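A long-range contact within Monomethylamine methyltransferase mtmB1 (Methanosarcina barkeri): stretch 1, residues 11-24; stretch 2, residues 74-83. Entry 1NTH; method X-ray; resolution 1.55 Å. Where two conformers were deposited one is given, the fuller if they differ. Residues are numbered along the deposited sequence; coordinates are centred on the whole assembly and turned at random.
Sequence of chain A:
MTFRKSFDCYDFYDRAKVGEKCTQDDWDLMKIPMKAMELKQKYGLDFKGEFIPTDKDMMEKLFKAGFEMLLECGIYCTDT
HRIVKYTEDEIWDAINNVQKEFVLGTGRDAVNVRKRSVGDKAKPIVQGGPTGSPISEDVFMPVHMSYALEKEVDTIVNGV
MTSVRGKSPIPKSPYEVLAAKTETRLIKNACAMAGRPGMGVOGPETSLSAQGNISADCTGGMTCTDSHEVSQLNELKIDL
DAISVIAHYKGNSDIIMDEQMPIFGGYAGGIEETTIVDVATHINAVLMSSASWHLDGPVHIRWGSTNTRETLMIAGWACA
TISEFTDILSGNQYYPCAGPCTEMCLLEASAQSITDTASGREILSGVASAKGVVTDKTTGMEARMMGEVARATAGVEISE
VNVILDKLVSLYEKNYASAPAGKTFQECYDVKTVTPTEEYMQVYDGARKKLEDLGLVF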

# COMPACT_ATOMS: atom_id res chain seq x y z
N ASP A 11 -1.38 11.71 31.16
CA ASP A 11 -1.76 12.45 32.37
C ASP A 11 -2.02 11.44 33.48
O ASP A 11 -1.72 11.69 34.64
CB ASP A 11 -3.03 13.26 32.14
CG ASP A 11 -2.87 14.34 31.10
OD1 ASP A 11 -1.93 15.15 31.23
OD2 ASP A 11 -3.68 14.37 30.15
N PHE A 12 -2.59 10.29 33.11
CA PHE A 12 -2.88 9.27 34.11
C PHE A 12 -1.59 8.82 34.78
O PHE A 12 -1.50 8.76 36.00
CB PHE A 12 -3.56 8.06 33.48
CG PHE A 12 -4.14 7.12 34.49
CD1 PHE A 12 -5.46 7.25 34.90
CD2 PHE A 12 -3.34 6.15 35.09
CE1 PHE A 12 -5.98 6.44 35.90
CE2 PHE A 12 -3.85 5.34 36.10
CZ PHE A 12 -5.17 5.48 36.50
N TYR A 13 -0.58 8.51 33.97
CA TYR A 13 0.71 8.07 34.50
C TYR A 13 1.26 9.13 35.45
O TYR A 13 1.70 8.81 36.56
CB TYR A 13 1.71 7.83 33.36
CG TYR A 13 3.07 7.40 33.85
CD1 TYR A 13 3.30 6.10 34.28
CD2 TYR A 13 4.12 8.31 33.91
CE1 TYR A 13 4.55 5.71 34.78
CE2 TYR A 13 5.38 7.94 34.40
CZ TYR A 13 5.58 6.64 34.83
OH TYR A 13 6.82 6.27 35.31
N ASP A 14 1.25 10.39 35.01
CA ASP A 14 1.76 11.50 35.81
C ASP A 14 1.10 11.52 37.19
O ASP A 14 1.77 11.57 38.22
CB ASP A 14 1.48 12.84 35.12
CG ASP A 14 2.34 13.06 33.89
OD1 ASP A 14 2.08 14.05 33.17
OD2 ASP A 14 3.27 12.27 33.64
N ARG A 15 -0.23 11.49 37.20
CA ARG A 15 -0.98 11.53 38.45
C ARG A 15 -0.85 10.28 39.29
O ARG A 15 -0.87 10.35 40.53
CB ARG A 15 -2.46 11.81 38.14
CG ARG A 15 -2.65 13.12 37.40
CD ARG A 15 -4.10 13.44 37.11
NE ARG A 15 -4.19 14.61 36.24
CZ ARG A 15 -5.33 15.20 35.89
NH1 ARG A 15 -6.49 14.75 36.34
NH2 ARG A 15 -5.29 16.25 35.07
N ALA A 16 -0.69 9.13 38.65
CA ALA A 16 -0.55 7.86 39.37
C ALA A 16 0.74 7.81 40.18
O ALA A 16 0.85 7.03 41.13
CB ALA A 16 -0.59 6.70 38.39
N LYS A 17 1.72 8.62 39.80
CA LYS A 17 3.00 8.63 40.51
C LYS A 17 2.99 9.52 41.75
O LYS A 17 3.79 9.30 42.67
CB LYS A 17 4.12 9.08 39.56
CG LYS A 17 4.31 8.21 38.33
CD LYS A 17 4.87 6.84 38.68
CE LYS A 17 6.32 6.93 39.13
NZ LYS A 17 7.20 7.48 38.06
N VAL A 18 2.10 10.50 41.78
CA VAL A 18 2.04 11.42 42.91
C VAL A 18 0.68 11.51 43.60
O VAL A 18 0.48 12.34 44.48
CB VAL A 18 2.45 12.84 42.47
CG1 VAL A 18 3.85 12.82 41.89
CG2 VAL A 18 1.45 13.38 41.45
N GLY A 19 -0.25 10.64 43.20
CA GLY A 19 -1.57 10.66 43.79
C GLY A 19 -1.59 10.24 45.25
O GLY A 19 -0.56 9.85 45.81
N GLU A 20 -2.76 10.32 45.86
CA GLU A 20 -2.94 9.94 47.26
C GLU A 20 -2.58 8.46 47.46
O GLU A 20 -3.10 7.60 46.76
CB GLU A 20 -4.39 10.16 47.68
CG GLU A 20 -4.64 10.04 49.18
CD GLU A 20 -6.12 10.03 49.52
OE1 GLU A 20 -6.90 10.75 48.86
OE2 GLU A 20 -6.51 9.30 50.46
N LYS A 21 -1.69 8.18 48.41
CA LYS A 21 -1.28 6.81 48.69
C LYS A 21 -2.47 6.11 49.33
O LYS A 21 -3.21 6.71 50.12
CB LYS A 21 -0.09 6.78 49.64
CG LYS A 21 1.02 5.83 49.21
CD LYS A 21 0.59 4.39 49.36
CE LYS A 21 1.70 3.41 49.03
NZ LYS A 21 1.24 2.03 49.33
N CYS A 22 -2.65 4.83 49.01
CA CYS A 22 -3.79 4.08 49.53
C CYS A 22 -3.55 2.59 49.32
O CYS A 22 -3.02 2.18 48.29
CB CYS A 22 -5.04 4.56 48.78
SG CYS A 22 -6.54 3.59 48.92
N THR A 23 -3.92 1.76 50.30
CA THR A 23 -3.74 0.32 50.15
C THR A 23 -4.89 -0.19 49.29
O THR A 23 -5.94 0.45 49.21
CB THR A 23 -3.76 -0.43 51.50
OG1 THR A 23 -5.09 -0.39 52.05
CG2 THR A 23 -2.79 0.22 52.48
N GLN A 24 -4.72 -1.35 48.67
CA GLN A 24 -5.77 -1.89 47.83
C GLN A 24 -6.99 -2.28 48.66
O GLN A 24 -8.12 -2.23 48.18
CB GLN A 24 -5.27 -3.08 47.01
CG GLN A 24 -6.22 -3.46 45.87
CD GLN A 24 -5.56 -4.29 44.78
OE1 GLN A 24 -6.20 -4.65 43.79
NE2 GLN A 24 -4.27 -4.58 44.94
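Stretch 2 (74-83) GIYCTDTHRI

Stretch 2 is a hairpin-like segment: strand 75-77, a turn, then a return strand that takes in Ile83, with Arg82 O accepting from Cys77 N at 2.9 Å. Strand 75-77 crosses the helix of stretch 1 at -72°, the axes 9.1 Å apart at closest approach, while the return strand runs antiparallel to Glu20 and Lys21.

Two backbone hydrogen bonds join the segments in a short, weakly bonded antiparallel pairing. Ile83 N donates to Glu20 O (2.9 Å) and Cys22 N to His81 O (2.9 Å), flanking the close Lys21-Arg82 pair, whose CA atoms lie 4.4 Å apart. Water 1 accepts from Glu20 N (O to N 2.9 Å) and donates to Ile83 O (O to O 2.7 Å). Gly19 suits its place because a CB there would clash with Ile83 O.

Side chains of stretch 2 donate to backbone carbonyls of stretch 1. Thr80 OG1 donates to Ala16 O (2.7 Å), and the long Arg82 reaches Gly19 O through NH1 (2.7 Å), its guanidinium face lying over Lys17 O. Tyr76 OH donates to Cys22 O (2.7 Å) and accepts from His81 ND1 (3.1 Å), so one hydroxyl ties turn to loop.

Apolar contacts fill the interior. Phe12 CZ meets Ile75 CG2 at 3.6 Å, edge-on; Ala16 CB lies 4.0 Å from Cys77 CB, its methyl group suiting this buried, apolar contact; Cys22 CB packs on Ile83 CD1 at 3.8 Å.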

# COMPACT_ATOMS: atom_id res chain seq x y z
N GLY A 74 -12.22 8.43 41.86
CA GLY A 74 -11.04 8.45 41.02
C GLY A 74 -10.73 7.02 40.64
O GLY A 74 -11.59 6.14 40.75
N ILE A 75 -9.50 6.78 40.20
CA ILE A 75 -9.07 5.46 39.78
C ILE A 75 -7.83 5.02 40.55
O ILE A 75 -6.86 5.76 40.67
CB ILE A 75 -8.74 5.44 38.27
CG1 ILE A 75 -9.97 5.85 37.45
CG2 ILE A 75 -8.24 4.06 37.86
CD1 ILE A 75 -11.14 4.88 37.55
N TYR A 76 -7.87 3.80 41.08
CA TYR A 76 -6.75 3.25 41.83
C TYR A 76 -5.74 2.59 40.89
O TYR A 76 -6.12 1.76 40.06
CB TYR A 76 -7.26 2.20 42.83
CG TYR A 76 -6.20 1.68 43.77
CD1 TYR A 76 -5.76 2.45 44.85
CD2 TYR A 76 -5.63 0.42 43.58
CE1 TYR A 76 -4.77 1.99 45.71
CE2 TYR A 76 -4.64 -0.05 44.45
CZ TYR A 76 -4.22 0.74 45.51
OH TYR A 76 -3.24 0.27 46.37
N CYS A 77 -4.47 2.96 41.03
CA CYS A 77 -3.42 2.37 40.21
C CYS A 77 -2.74 1.30 41.06
O CYS A 77 -2.11 1.61 42.07
CB CYS A 77 -2.40 3.42 39.78
SG CYS A 77 -1.05 2.72 38.77
N THR A 78 -2.86 0.04 40.64
CA THR A 78 -2.29 -1.08 41.38
C THR A 78 -0.77 -1.09 41.51
O THR A 78 -0.24 -1.59 42.50
CB THR A 78 -2.73 -2.42 40.78
OG1 THR A 78 -2.33 -2.48 39.40
CG2 THR A 78 -4.24 -2.59 40.88
N ASP A 79 -0.07 -0.55 40.52
CA ASP A 79 1.39 -0.56 40.56
C ASP A 79 2.00 0.50 41.47
O ASP A 79 3.03 0.27 42.09
CB ASP A 79 1.94 -0.42 39.14
CG ASP A 79 1.58 -1.60 38.27
OD1 ASP A 79 2.05 -2.72 38.56
OD2 ASP A 79 0.82 -1.41 37.30
N THR A 80 1.36 1.67 41.55
CA THR A 80 1.87 2.75 42.38
C THR A 80 1.15 2.85 43.72
O THR A 80 1.59 3.56 44.62
CB THR A 80 1.74 4.10 41.68
OG1 THR A 80 0.35 4.41 41.50
CG2 THR A 80 2.43 4.07 40.32
N HIS A 81 0.03 2.13 43.84
CA HIS A 81 -0.77 2.15 45.06
C HIS A 81 -1.22 3.56 45.38
O HIS A 81 -1.30 3.96 46.55
CB HIS A 81 0.04 1.57 46.23
CG HIS A 81 0.47 0.16 46.02
ND1 HIS A 81 -0.42 -0.90 46.03
CD2 HIS A 81 1.68 -0.38 45.73
CE1 HIS A 81 0.23 -2.02 45.76
NE2 HIS A 81 1.51 -1.73 45.58
N ARG A 82 -1.51 4.33 44.34
CA ARG A 82 -1.97 5.71 44.49
C ARG A 82 -3.25 5.90 43.69
O ARG A 82 -3.56 5.13 42.78
CB ARG A 82 -0.89 6.69 44.02
CG ARG A 82 0.33 6.75 44.94
CD ARG A 82 1.46 7.53 44.29
NE ARG A 82 2.66 7.56 45.12
CZ ARG A 82 2.93 8.48 46.04
NH1 ARG A 82 2.07 9.47 46.27
NH2 ARG A 82 4.06 8.42 46.73
N ILE A 83 -3.99 6.95 44.03
CA ILE A 83 -5.26 7.26 43.38
C ILE A 83 -5.16 8.42 42.41
O ILE A 83 -4.60 9.47 42.73
CB ILE A 83 -6.33 7.61 44.44
CG1 ILE A 83 -6.50 6.44 45.41
CG2 ILE A 83 -7.65 7.94 43.76
CD1 ILE A 83 -7.29 6.78 46.66
O HOH W 1 -5.15 11.42 44.55